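Local coordinates for protein quinoline 2-oxidoreductase large subunit (Pseudomonas putida, PDB 1T3Q) that carries the molybdenum cofactor of a molybdenum hydroxylase of the xanthine dehydrogenase family, which probably oxidises quinoline at its 2-position, at residues I60-A63 and D64-L68; R124-A127 and E128-A131; E283-Q286 and E287-G291. All coordinates share one frame; numbering follows the deposited sequence.

Interaction 1: residues I60-A63 and D64-L68; sequences IDVA and DAQAL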
ATOM      1  N   ILE B  60     -13.854 -35.699  12.087  1.00 28.51           N
ATOM      2  CA  ILE B  60     -13.476 -34.382  12.579  1.00 29.50           C
ATOM      3  C   ILE B  60     -14.738 -33.587  12.904  1.00 29.58           C
ATOM      4  O   ILE B  60     -15.650 -33.489  12.083  1.00 31.36           O
ATOM      5  CB  ILE B  60     -12.652 -33.589  11.539  1.00 29.42           C
ATOM      6  CG1 ILE B  60     -11.355 -34.330  11.222  1.00 30.51           C
ATOM      7  CG2 ILE B  60     -12.331 -32.200  12.080  1.00 29.94           C
ATOM      8  CD1 ILE B  60     -10.468 -33.609  10.219  1.00 31.86           C
ATOM      9  N   ASP B  61     -14.778 -33.022  14.106  1.00 28.83           N
ATOM     10  CA  ASP B  61     -15.914 -32.228  14.566  1.00 28.51           C
ATOM     11  C   ASP B  61     -15.400 -30.821  14.862  1.00 26.67           C
ATOM     12  O   ASP B  61     -14.527 -30.648  15.708  1.00 25.84           O
ATOM     13  CB  ASP B  61     -16.496 -32.855  15.841  1.00 30.69           C
ATOM     14  CG  ASP B  61     -17.703 -32.101  16.373  1.00 31.88           C
ATOM     15  OD2 ASP B  61     -18.153 -31.141  15.714  1.00 35.01           O
ATOM     16  N   VAL B  62     -15.935 -29.821  14.168  1.00 25.80           N
ATOM     17  CA  VAL B  62     -15.494 -28.447  14.366  1.00 24.76           C
ATOM     18  C   VAL B  62     -16.611 -27.506  14.803  1.00 26.19           C
ATOM     19  O   VAL B  62     -16.448 -26.287  14.779  1.00 25.14           O
ATOM     20  CB  VAL B  62     -14.848 -27.888  13.077  1.00 25.51           C
ATOM     21  CG1 VAL B  62     -13.679 -28.770  12.662  1.00 22.71           C
ATOM     22  CG2 VAL B  62     -15.885 -27.812  11.954  1.00 25.11           C
ATOM     23  N   ALA B  63     -17.741 -28.076  15.211  1.00 26.15           N
ATOM     24  CA  ALA B  63     -18.890 -27.286  15.643  1.00 26.14           C
ATOM     25  C   ALA B  63     -18.566 -26.300  16.767  1.00 25.75           C
ATOM     26  O   ALA B  63     -18.880 -25.113  16.670  1.00 25.19           O
ATOM     27  CB  ALA B  63     -20.020 -28.219  16.082  1.00 27.41           C
ATOM     28  N   ASP B  64     -17.954 -26.796  17.838  1.00 25.05           N
ATOM     29  CA  ASP B  64     -17.605 -25.946  18.976  1.00 26.51           C
ATOM     30  C   ASP B  64     -16.626 -24.847  18.582  1.00 26.22           C
ATOM     31  O   ASP B  64     -16.729 -23.713  19.054  1.00 24.89           O
ATOM     32  CB  ASP B  64     -16.999 -26.789  20.099  1.00 28.72           C
ATOM     33  CG  ASP B  64     -18.031 -27.652  20.802  1.00 32.43           C
ATOM     34  OD1 ASP B  64     -17.633 -28.464  21.663  1.00 33.84           O
ATOM     35  OD2 ASP B  64     -19.236 -27.511  20.499  1.00 32.61           O
ATOM     36  N   ALA B  65     -15.677 -25.192  17.717  1.00 24.24           N
ATOM     37  CA  ALA B  65     -14.684 -24.233  17.259  1.00 23.27           C
ATOM     38  C   ALA B  65     -15.356 -23.125  16.447  1.00 22.98           C
ATOM     39  O   ALA B  65     -15.043 -21.945  16.607  1.00 21.97           O
ATOM     40  CB  ALA B  65     -13.627 -24.945  16.422  1.00 22.14           C
ATOM     41  N   GLN B  66     -16.291 -23.504  15.582  1.00 22.18           N
ATOM     42  CA  GLN B  66     -16.996 -22.529  14.753  1.00 23.63           C
ATOM     43  C   GLN B  66     -17.854 -21.570  15.572  1.00 23.95           C
ATOM     44  O   GLN B  66     -18.052 -20.416  15.184  1.00 23.89           O
ATOM     45  CB  GLN B  66     -17.895 -23.239  13.739  1.00 24.26           C
ATOM     46  CG  GLN B  66     -17.163 -24.084  12.714  1.00 27.04           C
ATOM     47  CD  GLN B  66     -18.124 -24.858  11.824  1.00 28.26           C
ATOM     48  OE1 GLN B  66     -18.984 -25.587  12.318  1.00 29.67           O
ATOM     49  NE2 GLN B  66     -17.982 -24.705  10.512  1.00 25.87           N
ATOM     50  N   ALA B  67     -18.360 -22.050  16.704  1.00 23.88           N
ATOM     51  CA  ALA B  67     -19.223 -21.241  17.555  1.00 24.72           C
ATOM     52  C   ALA B  67     -18.484 -20.276  18.480  1.00 24.57           C
ATOM     53  O   ALA B  67     -19.053 -19.278  18.917  1.00 25.98           O
ATOM     54  CB  ALA B  67     -20.127 -22.145  18.374  1.00 24.58           C
ATOM     55  N   LEU B  68     -17.222 -20.563  18.778  1.00 23.99           N
ATOM     56  CA  LEU B  68     -16.461 -19.690  19.664  1.00 24.24           C
ATOM     57  C   LEU B  68     -16.468 -18.260  19.134  1.00 23.78           C
ATOM     58  O   LEU B  68     -16.194 -18.022  17.960  1.00 23.93           O
ATOM     59  CB  LEU B  68     -15.019 -20.180  19.786  1.00 24.45           C
ATOM     60  CG  LEU B  68     -14.183 -19.470  20.853  1.00 22.57           C
ATOM     61  CD1 LEU B  68     -14.652 -19.918  22.222  1.00 22.42           C
ATOM     62  CD2 LEU B  68     -12.707 -19.798  20.671  1.00 21.94           C
TER
HETATM   63  O   HOH W   1     -15.003 -28.211  17.648  1.00 25.76           O

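Interaction 2: residues R124-A127 and E128-A131; sequences RAIA and EDAA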
ATOM      1  N   ARG B 124      -4.954 -14.102  16.466  1.00 20.23           N
ATOM      2  CA  ARG B 124      -4.232 -15.365  16.416  1.00 20.21           C
ATOM      3  C   ARG B 124      -4.499 -16.172  17.690  1.00 20.40           C
ATOM      4  O   ARG B 124      -4.657 -17.392  17.640  1.00 19.16           O
ATOM      5  CB  ARG B 124      -2.730 -15.095  16.256  1.00 20.44           C
ATOM      6  CG  ARG B 124      -1.834 -16.297  16.480  1.00 22.65           C
ATOM      7  CD  ARG B 124      -2.004 -17.377  15.422  1.00 22.79           C
ATOM      8  NE  ARG B 124      -1.084 -18.475  15.694  1.00 24.64           N
ATOM      9  CZ  ARG B 124      -0.327 -19.074  14.778  1.00 23.44           C
ATOM     10  NH1 ARG B 124      -0.377 -18.693  13.511  1.00 25.15           N
ATOM     11  NH2 ARG B 124       0.501 -20.044  15.140  1.00 25.17           N
ATOM     12  N   ALA B 125      -4.562 -15.489  18.829  1.00 19.54           N
ATOM     13  CA  ALA B 125      -4.803 -16.169  20.099  1.00 19.14           C
ATOM     14  C   ALA B 125      -6.159 -16.873  20.109  1.00 18.07           C
ATOM     15  O   ALA B 125      -6.270 -18.011  20.570  1.00 18.70           O
ATOM     16  CB  ALA B 125      -4.727 -15.177  21.252  1.00 19.37           C
ATOM     17  N   ILE B 126      -7.183 -16.195  19.604  1.00 18.11           N
ATOM     18  CA  ILE B 126      -8.525 -16.769  19.562  1.00 19.57           C
ATOM     19  C   ILE B 126      -8.594 -17.907  18.548  1.00 19.62           C
ATOM     20  O   ILE B 126      -9.300 -18.893  18.763  1.00 20.07           O
ATOM     21  CB  ILE B 126      -9.583 -15.695  19.224  1.00 21.56           C
ATOM     22  CG1 ILE B 126      -9.687 -14.701  20.389  1.00 21.95           C
ATOM     23  CG2 ILE B 126     -10.948 -16.349  18.969  1.00 21.17           C
ATOM     24  CD1 ILE B 126     -10.677 -13.571  20.155  1.00 24.22           C
ATOM     25  N   ALA B 127      -7.857 -17.784  17.447  1.00 19.07           N
ATOM     26  CA  ALA B 127      -7.857 -18.842  16.441  1.00 18.52           C
ATOM     27  C   ALA B 127      -7.268 -20.087  17.082  1.00 18.52           C
ATOM     28  O   ALA B 127      -7.724 -21.205  16.827  1.00 19.06           O
ATOM     29  CB  ALA B 127      -7.031 -18.429  15.227  1.00 17.88           C
ATOM     30  N   GLU B 128      -6.244 -19.892  17.910  1.00 17.29           N
ATOM     31  CA  GLU B 128      -5.613 -21.013  18.596  1.00 17.63           C
ATOM     32  C   GLU B 128      -6.572 -21.584  19.637  1.00 18.34           C
ATOM     33  O   GLU B 128      -6.650 -22.800  19.805  1.00 20.96           O
ATOM     34  CB  GLU B 128      -4.303 -20.579  19.263  1.00 19.53           C
ATOM     35  CG  GLU B 128      -3.161 -20.338  18.272  1.00 20.51           C
ATOM     36  CD  GLU B 128      -1.868 -19.911  18.953  1.00 24.98           C
ATOM     37  OE1 GLU B 128      -0.838 -19.785  18.254  1.00 25.47           O
ATOM     38  OE2 GLU B 128      -1.879 -19.698  20.183  1.00 27.45           O
ATOM     39  N   ASP B 129      -7.302 -20.713  20.333  1.00 18.60           N
ATOM     40  CA  ASP B 129      -8.263 -21.189  21.326  1.00 19.37           C
ATOM     41  C   ASP B 129      -9.239 -22.137  20.627  1.00 18.58           C
ATOM     42  O   ASP B 129      -9.473 -23.253  21.090  1.00 20.48           O
ATOM     43  CB  ASP B 129      -9.072 -20.036  21.937  1.00 18.80           C
ATOM     44  CG  ASP B 129      -8.235 -19.104  22.802  1.00 19.79           C
ATOM     45  OD1 ASP B 129      -7.201 -19.536  23.351  1.00 21.11           O
ATOM     46  OD2 ASP B 129      -8.639 -17.931  22.949  1.00 21.64           O
ATOM     47  N   ALA B 130      -9.802 -21.681  19.511  1.00 18.45           N
ATOM     48  CA  ALA B 130     -10.772 -22.467  18.748  1.00 18.44           C
ATOM     49  C   ALA B 130     -10.194 -23.761  18.191  1.00 20.13           C
ATOM     50  O   ALA B 130     -10.877 -24.788  18.160  1.00 21.64           O
ATOM     51  CB  ALA B 130     -11.349 -21.623  17.616  1.00 16.83           C
ATOM     52  N   ALA B 131      -8.938 -23.717  17.750  1.00 19.34           N
ATOM     53  CA  ALA B 131      -8.300 -24.903  17.204  1.00 21.32           C
ATOM     54  C   ALA B 131      -8.265 -26.009  18.256  1.00 22.51           C
ATOM     55  O   ALA B 131      -8.404 -27.189  17.934  1.00 21.97           O
ATOM     56  CB  ALA B 131      -6.878 -24.576  16.733  1.00 20.16           C
TER

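Interaction 3: residues E283-Q286 and E287-G291; sequences EDRQ and ENFLG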
ATOM      1  N   GLU B 283       3.461 -17.901  11.162  1.00 17.14           N
ATOM      2  CA  GLU B 283       3.710 -19.101  11.952  1.00 16.80           C
ATOM      3  C   GLU B 283       4.661 -18.870  13.113  1.00 17.19           C
ATOM      4  O   GLU B 283       5.479 -17.943  13.083  1.00 16.93           O
ATOM      5  CB  GLU B 283       4.263 -20.211  11.059  1.00 16.91           C
ATOM      6  CG  GLU B 283       5.770 -20.175  10.874  1.00 16.76           C
ATOM      7  CD  GLU B 283       6.266 -21.218   9.894  1.00 21.09           C
ATOM      8  OE1 GLU B 283       5.599 -22.266   9.741  1.00 20.22           O
ATOM      9  OE2 GLU B 283       7.338 -20.997   9.288  1.00 18.73           O
ATOM     10  N   ASP B 284       4.547 -19.706  14.142  1.00 17.10           N
ATOM     11  CA  ASP B 284       5.436 -19.593  15.293  1.00 17.73           C
ATOM     12  C   ASP B 284       6.636 -20.515  15.092  1.00 17.64           C
ATOM     13  O   ASP B 284       6.688 -21.269  14.119  1.00 18.20           O
ATOM     14  CB  ASP B 284       4.692 -19.903  16.600  1.00 18.21           C
ATOM     15  CG  ASP B 284       4.124 -21.314  16.653  1.00 19.72           C
ATOM     16  OD1 ASP B 284       3.020 -21.469  17.217  1.00 20.72           O
ATOM     17  OD2 ASP B 284       4.770 -22.262  16.162  1.00 17.40           O
ATOM     18  N   ARG B 285       7.603 -20.460  16.002  1.00 18.41           N
ATOM     19  CA  ARG B 285       8.806 -21.270  15.872  1.00 17.23           C
ATOM     20  C   ARG B 285       8.563 -22.780  15.790  1.00 18.17           C
ATOM     21  O   ARG B 285       9.248 -23.479  15.046  1.00 16.31           O
ATOM     22  CB  ARG B 285       9.773 -20.957  17.017  1.00 15.63           C
ATOM     23  CG  ARG B 285      11.115 -21.679  16.916  1.00 13.66           C
ATOM     24  CD  ARG B 285      11.828 -21.400  15.594  1.00 15.56           C
ATOM     25  NE  ARG B 285      12.015 -19.971  15.345  1.00 15.23           N
ATOM     26  CZ  ARG B 285      12.574 -19.472  14.244  1.00 17.56           C
ATOM     27  NH1 ARG B 285      13.001 -20.289  13.284  1.00 16.05           N
ATOM     28  NH2 ARG B 285      12.712 -18.159  14.102  1.00 17.64           N
ATOM     29  N   GLN B 286       7.594 -23.282  16.546  1.00 17.54           N
ATOM     30  CA  GLN B 286       7.296 -24.711  16.519  1.00 18.29           C
ATOM     31  C   GLN B 286       6.781 -25.140  15.153  1.00 16.98           C
ATOM     32  O   GLN B 286       7.156 -26.198  14.648  1.00 18.84           O
ATOM     33  CB  GLN B 286       6.275 -25.062  17.605  1.00 18.47           C
ATOM     34  CG  GLN B 286       6.884 -25.077  18.994  1.00 25.22           C
ATOM     35  CD  GLN B 286       7.539 -23.755  19.345  1.00 28.94           C
ATOM     36  OE1 GLN B 286       6.859 -22.741  19.470  1.00 33.14           O
ATOM     37  NE2 GLN B 286       8.866 -23.756  19.490  1.00 28.38           N
ATOM     38  N   GLU B 287       5.928 -24.315  14.553  1.00 15.96           N
ATOM     39  CA  GLU B 287       5.385 -24.629  13.237  1.00 16.90           C
ATOM     40  C   GLU B 287       6.490 -24.615  12.185  1.00 17.56           C
ATOM     41  O   GLU B 287       6.427 -25.358  11.199  1.00 16.78           O
ATOM     42  CB  GLU B 287       4.297 -23.625  12.861  1.00 17.98           C
ATOM     43  CG  GLU B 287       3.154 -23.562  13.862  1.00 20.89           C
ATOM     44  CD  GLU B 287       2.108 -22.557  13.462  1.00 21.77           C
ATOM     45  OE1 GLU B 287       1.063 -22.975  12.919  1.00 24.05           O
ATOM     46  OE2 GLU B 287       2.330 -21.345  13.680  1.00 20.07           O
ATOM     47  N   ASN B 288       7.508 -23.777  12.383  1.00 16.28           N
ATOM     48  CA  ASN B 288       8.603 -23.736  11.415  1.00 16.92           C
ATOM     49  C   ASN B 288       9.347 -25.069  11.450  1.00 16.51           C
ATOM     50  O   ASN B 288       9.787 -25.569  10.415  1.00 18.75           O
ATOM     51  CB  ASN B 288       9.572 -22.593  11.713  1.00 16.36           C
ATOM     52  CG  ASN B 288      10.493 -22.299  10.543  1.00 16.01           C
ATOM     53  OD1 ASN B 288      10.097 -21.642   9.565  1.00 18.53           O
ATOM     54  ND2 ASN B 288      11.713 -22.795  10.622  1.00 13.95           N
ATOM     55  N   PHE B 289       9.492 -25.650  12.634  1.00 16.16           N
ATOM     56  CA  PHE B 289      10.160 -26.942  12.745  1.00 16.83           C
ATOM     57  C   PHE B 289       9.237 -28.065  12.267  1.00 17.86           C
ATOM     58  O   PHE B 289       9.676 -28.991  11.597  1.00 17.67           O
ATOM     59  CB  PHE B 289      10.587 -27.222  14.190  1.00 15.60           C
ATOM     60  CG  PHE B 289      11.844 -26.502  14.603  1.00 16.00           C
ATOM     61  CD1 PHE B 289      11.816 -25.563  15.626  1.00 15.42           C
ATOM     62  CD2 PHE B 289      13.048 -26.750  13.951  1.00 16.17           C
ATOM     63  CE1 PHE B 289      12.973 -24.873  15.994  1.00 16.04           C
ATOM     64  CE2 PHE B 289      14.213 -26.068  14.308  1.00 16.01           C
ATOM     65  CZ  PHE B 289      14.175 -25.126  15.331  1.00 16.32           C
ATOM     66  N   LEU B 290       7.956 -27.959  12.599  1.00 19.10           N
ATOM     67  CA  LEU B 290       6.968 -28.975  12.231  1.00 21.70           C
ATOM     68  C   LEU B 290       6.508 -29.030  10.781  1.00 22.33           C
ATOM     69  O   LEU B 290       6.472 -30.108  10.179  1.00 23.53           O
ATOM     70  CB  LEU B 290       5.716 -28.823  13.100  1.00 21.37           C
ATOM     71  CG  LEU B 290       5.734 -29.337  14.536  1.00 21.16           C
ATOM     72  CD1 LEU B 290       4.534 -28.777  15.288  1.00 22.46           C
ATOM     73  CD2 LEU B 290       5.720 -30.859  14.536  1.00 21.93           C
ATOM     74  N   GLY B 291       6.142 -27.877  10.227  1.00 23.83           N
ATOM     75  CA  GLY B 291       5.605 -27.855   8.879  1.00 24.79           C
ATOM     76  C   GLY B 291       6.282 -27.132   7.736  1.00 25.86           C
ATOM     77  O   GLY B 291       5.640 -26.895   6.715  1.00 29.01           O
TER

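Interaction 1: residues I60-A63 and D64-L68
Val62 CG2 lies over one face of the Gln66 carboxamide, 3.7 Å from Gln66 CD. The backbone carbonyl of Val62 lies obliquely on the same side, with Val62 O 3.1 Å from Gln66 CG. CG of Gln66 is anti to its own carbonyl carbon (chi1 -64°). This directs the extended chain back along the helix toward Val62 and lays the carboxamide against CG2.

Val62 is the N-cap residue of helix 63-67. Its O accepts the first helical bond, from Gln66 N at 2.9 Å. Ala67 N then bonds to Ala63 O at 3.1 Å. Just before the helix, Asp61 OD2 accepts from Ala63 N at 3.1 Å, which makes an Asx turn. A water accepts from Ala65 N and donates to Asp61 O, so it ties the end of the strand to the first helical turn.

The contact joins strand 55-61 to the short surface helix that follows it in the hammerhead domain. Val62, Ala65 and Gln66 touch Val74 of strand 71-76. Val62 and Ala65 also rest on Ile134, and Leu68 packs on helix 124-131.

Interaction 2: residues R124-A127 and E128-A131
Arg124 and Glu128, one helical turn apart, form a salt bridge. Arg124 NE donates to Glu128 OE1 at 2.9 Å, nearly straight (168°). The oxygen lies in the guanidinium plane, at its edge. The donor meets the carboxylate from above its plane, and the two flat groups are 63° apart. A bend at chi2 of Arg124 (67°) brings NE round to the glutamate. Arg124 NH2 adds a weak bond to the same oxygen at 3.4 Å. The stronger partner of NH2 is Glu287 OE2, in a salt bridge.

The backbone bonds are those of a regular alpha helix. Glu128 N, Asp129 N, Ala130 N and Ala131 N each reach the carbonyl four residues back. The Asp129 N to Ala125 O bond is 2.9 Å long.

Ile126, Ala127 and Ala130 pack on strand 115-121, and Ala127 also touches Ala46.

Across the subunit boundary, Glu128 OE1 accepts from Met1 N of the medium subunit. Asp129 bridges Arg43 of the medium subunit and Arg28 of the small subunit. With an alanine at Arg124, Glu128 would probably lose its mate in this chain and Glu287 one of its positive partners.

The acidic side chains thus serve an interface between three subunits, and the positive groups around them are likely to keep both carboxylates ionised.

Interaction 3: residues E283-Q286 and E287-G291
This is a buried N-terminal helix cap, made where strand 279-282 gives way to helix 285-291 in the molybdopterin cofactor-binding region. Asp284 is the N-cap residue. Its OD2 accepts from Glu287 N at 2.9 Å, met nearly along the C-O axis. In return Asp284 N donates to Glu287 OE2 at 2.8 Å, on the anti lone pair of that oxygen. Asp284 can reach forward because its CG sits between its backbone N and carbonyl carbon (chi1 61°).

These reciprocal bonds make a capping box. The two side chains cross at about a right angle, and Asp284 OD2 comes within 3.6 Å of Glu287 OE2. This closeness of like charges is probably eased by Arg124, which bridges Glu287 OE2, and by Arg49, which bridges Glu287 OE1. Glu283 CB also packs against Glu287 OE2, at 3.4 Å, while Glu283 OE1 pairs with Arg204.

Past the cap, backbone bonds carry the helix on, among them Leu290 N to Gln286 O at 2.8 Å. Arg285 and Phe289 cross obliquely, one turn apart. The bend at chi2 (56°) lays CD of Arg285 3.7 Å from Phe289 CE1. The guanidinium of Arg285 goes on to the carbonyl of Gly47 of the small subunit and that of Pro200, and the side chain is about 9 Å from a bound iron-sulfur cluster.

In the fold
Interaction 1 is a surface contact, interaction 2 is partly buried and interaction 3 is buried. The first two belong to the hammerhead domain and touch by packing: Ala65 CB is 3.3 Å from Ala130 O, and Leu68 CD2 lies on Asp129 and Ala130. Interaction 3 belongs to the cofactor-binding region and meets interaction 2 through charge, with Arg124 NH2 2.7 Å from Glu287 OE2. Interactions 1 and 3 do not touch; their nearest atoms are about 15 Å apart. The chemistry follows the setting. A water, backbone bonds and one aspartate side chain serve the outer turn, whereas ion pairs serve the two helices that meet the other subunits.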